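Local coordinates for MAU2 chromatid cohesion factor homolog (Saccharomyces cerevisiae, PDB 4XDN), which partners SCC2 in the complex required for cohesin to associate with chromosomes, and so takes part in sister chromatid cohesion, at residues 193-204 against 220-230. Residues are numbered along the deposited sequence; the frame is centred on the assembly and turned at random.
Sequences HRRVKTSFHGLL and CYVNYLLNERF. With SO4 (sulfate ion), chain E.
Helix 193-204 and helix 220-228 lie nearly antiparallel, their axes 11.1 Å apart at closest approach and 163° between their directions, with Phe200 opposite Tyr221 and His193 near Glu228. Tyr224 is the central knob, sitting among His193, Val196, Lys197 and Phe200. Val196 CG1 lies over one face of the Tyr224 ring, 3.6 Å from the centroid, while Tyr224 OH, at the edge of the imidazole, hydrogen-bonds His193 ND1 at 3.0 Å. His193 CE1 comes obliquely within 3.5 Å of Glu228 OE2. Further along, Phe200 and Tyr221 form an offset stack, planes tilted by 26°, and Phe200 CD2 comes within 3.4 Å of Tyr221 CD1; the Phe200 ring also lies over the CA of Tyr221. With an alanine in place of Phe200, the stack would be lost and a gap would probably open between Tyr221 and Val184 of helix 170-189. Leu204 CD1 touches Tyr221 from the next turn. These two helices form an antiparallel hairpin within the predominantly helical fold of the cohesin loading factor family, flanked by helices 170-189 and 250-266; Asn223 and Asn227 hydrogen-bond to the chain of another protein. Helix 220-228 finishes in a Schellman motif, Arg229 taking positive phi, and the chain then brings Phe230 back against helix 193-204. Lys197, extended beyond CG, reaches across this ring and places NZ over its centre, a cation-pi contact of 3.7 Å to the centroid. The same ring turns its edge to the face of His193, T-shaped at 70°. At the N-terminal end of helix 193-204, a sulfate ion, most likely a crystallisation additive, accepts from Arg195 N (2.9 Å to O1) and from the Arg195 guanidinium.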
loop_
_atom_site.group_PDB
_atom_site.type_symbol
_atom_site.label_atom_id
_atom_site.label_comp_id
_atom_site.label_asym_id
_atom_site.label_seq_id
_atom_site.Cartn_x
_atom_site.Cartn_y
_atom_site.Cartn_z
ATOM N N HIS A 193 -7.325 -14.825 -3.818
ATOM C CA HIS A 193 -7.492 -14.317 -2.463
ATOM C C HIS A 193 -8.094 -15.336 -1.498
ATOM O O HIS A 193 -7.728 -15.371 -0.324
ATOM C CB HIS A 193 -8.350 -13.051 -2.500
ATOM C CG HIS A 193 -7.795 -11.983 -3.391
ATOM N ND1 HIS A 193 -6.483 -11.567 -3.326
ATOM C CD2 HIS A 193 -8.373 -11.250 -4.374
ATOM C CE1 HIS A 193 -6.276 -10.624 -4.227
ATOM N NE2 HIS A 193 -7.407 -10.411 -4.875
ATOM N N ARG A 194 -9.011 -16.165 -1.983
ATOM C CA ARG A 194 -9.593 -17.205 -1.144
ATOM C C ARG A 194 -8.541 -18.259 -0.805
ATOM O O ARG A 194 -8.460 -18.714 0.336
ATOM C CB ARG A 194 -10.806 -17.845 -1.828
ATOM C CG ARG A 194 -12.084 -17.022 -1.687
ATOM C CD ARG A 194 -12.758 -16.729 -3.023
ATOM N NE ARG A 194 -13.664 -17.793 -3.443
ATOM C CZ ARG A 194 -14.456 -17.723 -4.511
ATOM N NH1 ARG A 194 -14.454 -16.637 -5.275
ATOM N NH2 ARG A 194 -15.253 -18.739 -4.817
ATOM N N ARG A 195 -7.727 -18.635 -1.788
ATOM C CA ARG A 195 -6.634 -19.576 -1.549
ATOM C C ARG A 195 -5.580 -19.001 -0.604
ATOM O O ARG A 195 -5.015 -19.729 0.212
ATOM C CB ARG A 195 -5.962 -19.982 -2.863
ATOM C CG ARG A 195 -6.564 -21.214 -3.536
ATOM C CD ARG A 195 -7.441 -20.854 -4.729
ATOM N NE ARG A 195 -7.263 -21.793 -5.833
ATOM C CZ ARG A 195 -7.517 -21.510 -7.107
ATOM N NH1 ARG A 195 -7.963 -20.307 -7.454
ATOM N NH2 ARG A 195 -7.322 -22.435 -8.041
ATOM N N VAL A 196 -5.302 -17.705 -0.727
ATOM C CA VAL A 196 -4.305 -17.061 0.126
ATOM C C VAL A 196 -4.705 -17.208 1.590
ATOM O O VAL A 196 -3.916 -17.670 2.416
ATOM C CB VAL A 196 -4.130 -15.558 -0.213
ATOM C CG1 VAL A 196 -3.264 -14.854 0.836
ATOM C CG2 VAL A 196 -3.515 -15.386 -1.597
ATOM N N LYS A 197 -5.939 -16.821 1.897
ATOM C CA LYS A 197 -6.457 -16.874 3.260
ATOM C C LYS A 197 -6.451 -18.301 3.795
ATOM O O LYS A 197 -6.083 -18.544 4.945
ATOM C CB LYS A 197 -7.871 -16.297 3.307
ATOM C CG LYS A 197 -7.951 -14.842 2.882
ATOM C CD LYS A 197 -9.362 -14.452 2.483
ATOM C CE LYS A 197 -9.420 -13.009 2.007
ATOM N NZ LYS A 197 -10.746 -12.682 1.417
ATOM N N THR A 198 -6.863 -19.240 2.949
ATOM C CA THR A 198 -6.863 -20.654 3.305
ATOM C C THR A 198 -5.444 -21.144 3.569
ATOM O O THR A 198 -5.203 -21.896 4.514
ATOM C CB THR A 198 -7.503 -21.509 2.190
ATOM O OG1 THR A 198 -8.898 -21.200 2.090
ATOM C CG2 THR A 198 -7.339 -23.004 2.469
ATOM N N SER A 199 -4.507 -20.716 2.727
ATOM C CA SER A 199 -3.121 -21.156 2.850
ATOM C C SER A 199 -2.451 -20.529 4.065
ATOM O O SER A 199 -1.702 -21.197 4.774
ATOM C CB SER A 199 -2.334 -20.818 1.582
ATOM O OG SER A 199 -2.864 -21.496 0.457
ATOM N N PHE A 200 -2.717 -19.248 4.305
ATOM C CA PHE A 200 -2.176 -18.571 5.481
ATOM C C PHE A 200 -2.624 -19.282 6.753
ATOM O O PHE A 200 -1.811 -19.582 7.626
ATOM C CB PHE A 200 -2.616 -17.104 5.527
ATOM C CG PHE A 200 -1.562 -16.134 5.067
ATOM C CD1 PHE A 200 -0.348 -16.040 5.731
ATOM C CD2 PHE A 200 -1.794 -15.300 3.986
ATOM C CE1 PHE A 200 0.618 -15.148 5.314
ATOM C CE2 PHE A 200 -0.830 -14.403 3.568
ATOM C CZ PHE A 200 0.378 -14.328 4.233
ATOM N N HIS A 201 -3.922 -19.548 6.845
ATOM C CA HIS A 201 -4.492 -20.205 8.015
ATOM C C HIS A 201 -3.876 -21.586 8.230
ATOM O O HIS A 201 -3.464 -21.925 9.338
ATOM C CB HIS A 201 -6.010 -20.327 7.870
ATOM C CG HIS A 201 -6.692 -20.852 9.095
ATOM N ND1 HIS A 201 -6.797 -22.197 9.371
ATOM C CD2 HIS A 201 -7.302 -20.208 10.119
ATOM C CE1 HIS A 201 -7.444 -22.362 10.512
ATOM N NE2 HIS A 201 -7.761 -21.170 10.986
ATOM N N GLY A 202 -3.816 -22.378 7.164
ATOM C CA GLY A 202 -3.232 -23.704 7.239
ATOM C C GLY A 202 -1.761 -23.632 7.594
ATOM O O GLY A 202 -1.248 -24.454 8.354
ATOM N N LEU A 203 -1.082 -22.637 7.036
ATOM C CA LEU A 203 0.327 -22.415 7.321
ATOM C C LEU A 203 0.532 -22.043 8.786
ATOM O O LEU A 203 1.312 -22.678 9.491
ATOM C CB LEU A 203 0.883 -21.323 6.408
ATOM C CG LEU A 203 2.295 -20.813 6.697
ATOM C CD1 LEU A 203 3.302 -21.953 6.727
ATOM C CD2 LEU A 203 2.687 -19.780 5.656
ATOM N N LEU A 204 -0.185 -21.018 9.237
ATOM C CA LEU A 204 -0.038 -20.510 10.599
ATOM C C LEU A 204 -0.376 -21.563 11.653
ATOM O O LEU A 204 0.285 -21.648 12.687
ATOM C CB LEU A 204 -0.927 -19.277 10.802
ATOM C CG LEU A 204 -0.492 -18.002 10.070
ATOM C CD1 LEU A 204 -1.616 -16.978 10.047
ATOM C CD2 LEU A 204 0.751 -17.413 10.719
ATOM N N CYS A 220 2.987 -10.922 7.738
ATOM C CA CYS A 220 2.779 -11.029 6.296
ATOM C C CYS A 220 1.287 -11.110 6.007
ATOM O O CYS A 220 0.787 -10.493 5.066
ATOM C CB CYS A 220 3.489 -12.260 5.719
ATOM S SG CYS A 220 5.300 -12.247 5.812
ATOM N N TYR A 221 0.585 -11.877 6.835
ATOM C CA TYR A 221 -0.850 -12.078 6.682
ATOM C C TYR A 221 -1.603 -10.764 6.837
ATOM O O TYR A 221 -2.359 -10.364 5.952
ATOM C CB TYR A 221 -1.348 -13.096 7.709
ATOM C CG TYR A 221 -2.789 -13.531 7.544
ATOM C CD1 TYR A 221 -3.434 -13.446 6.318
ATOM C CD2 TYR A 221 -3.502 -14.033 8.625
ATOM C CE1 TYR A 221 -4.750 -13.854 6.175
ATOM C CE2 TYR A 221 -4.813 -14.437 8.492
ATOM C CZ TYR A 221 -5.433 -14.346 7.266
ATOM O OH TYR A 221 -6.742 -14.747 7.136
ATOM N N VAL A 222 -1.386 -10.092 7.964
ATOM C CA VAL A 222 -2.073 -8.840 8.253
ATOM C C VAL A 222 -1.792 -7.803 7.168
ATOM O O VAL A 222 -2.709 -7.126 6.702
ATOM C CB VAL A 222 -1.661 -8.278 9.634
ATOM C CG1 VAL A 222 -2.216 -6.870 9.846
ATOM C CG2 VAL A 222 -2.144 -9.202 10.742
ATOM N N ASN A 223 -0.530 -7.689 6.761
ATOM C CA ASN A 223 -0.157 -6.720 5.737
ATOM C C ASN A 223 -0.860 -7.015 4.417
ATOM O O ASN A 223 -1.334 -6.103 3.742
ATOM C CB ASN A 223 1.359 -6.704 5.524
ATOM C CG ASN A 223 1.887 -5.322 5.153
ATOM O OD1 ASN A 223 3.018 -4.971 5.493
ATOM N ND2 ASN A 223 1.065 -4.528 4.468
ATOM N N TYR A 224 -0.926 -8.290 4.048
ATOM C CA TYR A 224 -1.647 -8.690 2.844
ATOM C C TYR A 224 -3.113 -8.265 2.913
ATOM O O TYR A 224 -3.657 -7.730 1.950
ATOM C CB TYR A 224 -1.559 -10.203 2.632
ATOM C CG TYR A 224 -2.700 -10.756 1.807
ATOM C CD1 TYR A 224 -2.694 -10.659 0.422
ATOM C CD2 TYR A 224 -3.788 -11.367 2.415
ATOM C CE1 TYR A 224 -3.736 -11.159 -0.335
ATOM C CE2 TYR A 224 -4.836 -11.869 1.668
ATOM C CZ TYR A 224 -4.805 -11.761 0.294
ATOM O OH TYR A 224 -5.849 -12.261 -0.450
ATOM N N LEU A 225 -3.744 -8.510 4.057
ATOM C CA LEU A 225 -5.153 -8.182 4.238
ATOM C C LEU A 225 -5.377 -6.675 4.158
ATOM O O LEU A 225 -6.345 -6.218 3.553
ATOM C CB LEU A 225 -5.662 -8.725 5.578
ATOM C CG LEU A 225 -5.711 -10.251 5.715
ATOM C CD1 LEU A 225 -5.995 -10.645 7.152
ATOM C CD2 LEU A 225 -6.756 -10.858 4.788
ATOM N N LEU A 226 -4.476 -5.908 4.762
ATOM C CA LEU A 226 -4.568 -4.452 4.727
ATOM C C LEU A 226 -4.373 -3.918 3.309
ATOM O O LEU A 226 -5.044 -2.967 2.902
ATOM C CB LEU A 226 -3.539 -3.828 5.668
ATOM C CG LEU A 226 -3.859 -3.903 7.162
ATOM C CD1 LEU A 226 -2.640 -3.502 7.979
ATOM C CD2 LEU A 226 -5.047 -3.019 7.511
ATOM N N ASN A 227 -3.458 -4.529 2.562
ATOM C CA ASN A 227 -3.222 -4.146 1.172
ATOM C C ASN A 227 -4.469 -4.332 0.319
ATOM O O ASN A 227 -4.698 -3.580 -0.630
ATOM C CB ASN A 227 -2.071 -4.959 0.572
ATOM C CG ASN A 227 -0.747 -4.696 1.260
ATOM O OD1 ASN A 227 -0.585 -3.692 1.951
ATOM N ND2 ASN A 227 0.210 -5.602 1.074
ATOM N N GLU A 228 -5.266 -5.341 0.661
ATOM C CA GLU A 228 -6.497 -5.647 -0.063
ATOM C C GLU A 228 -7.721 -5.052 0.634
ATOM O O GLU A 228 -8.844 -5.162 0.136
ATOM C CB GLU A 228 -6.664 -7.163 -0.200
ATOM C CG GLU A 228 -5.567 -7.852 -1.005
ATOM C CD GLU A 228 -5.592 -7.482 -2.479
ATOM O OE1 GLU A 228 -6.619 -6.954 -2.952
ATOM O OE2 GLU A 228 -4.578 -7.722 -3.168
ATOM N N ARG A 229 -7.491 -4.424 1.784
ATOM C CA ARG A 229 -8.562 -3.895 2.626
ATOM C C ARG A 229 -9.582 -4.972 2.984
ATOM O O ARG A 229 -10.768 -4.686 3.138
ATOM C CB ARG A 229 -9.264 -2.713 1.939
ATOM C CG ARG A 229 -8.371 -1.499 1.705
ATOM C CD ARG A 229 -7.800 -0.950 3.002
ATOM N NE ARG A 229 -8.054 0.484 3.148
ATOM C CZ ARG A 229 -8.945 1.025 3.976
ATOM N NH1 ARG A 229 -9.697 0.270 4.767
ATOM N NH2 ARG A 229 -9.082 2.340 4.018
ATOM N N PHE A 230 -9.116 -6.209 3.114
ATOM C CA PHE A 230 -9.967 -7.288 3.597
ATOM C C PHE A 230 -10.124 -7.171 5.106
ATOM O O PHE A 230 -9.207 -6.713 5.788
ATOM C CB PHE A 230 -9.382 -8.661 3.246
ATOM C CG PHE A 230 -9.457 -9.011 1.786
ATOM C CD1 PHE A 230 -10.573 -8.691 1.031
ATOM C CD2 PHE A 230 -8.407 -9.673 1.170
ATOM C CE1 PHE A 230 -10.640 -9.018 -0.308
ATOM C CE2 PHE A 230 -8.467 -10.004 -0.171
ATOM C CZ PHE A 230 -9.587 -9.677 -0.911
HETATM S S SO4 E . -9.736 -17.605 -5.426
HETATM O O1 SO4 E . -8.723 -18.043 -4.470
HETATM O O2 SO4 E . -9.187 -17.657 -6.779
HETATM O O3 SO4 E . -10.890 -18.495 -5.338
HETATM O O4 SO4 E . -10.138 -16.232 -5.125
#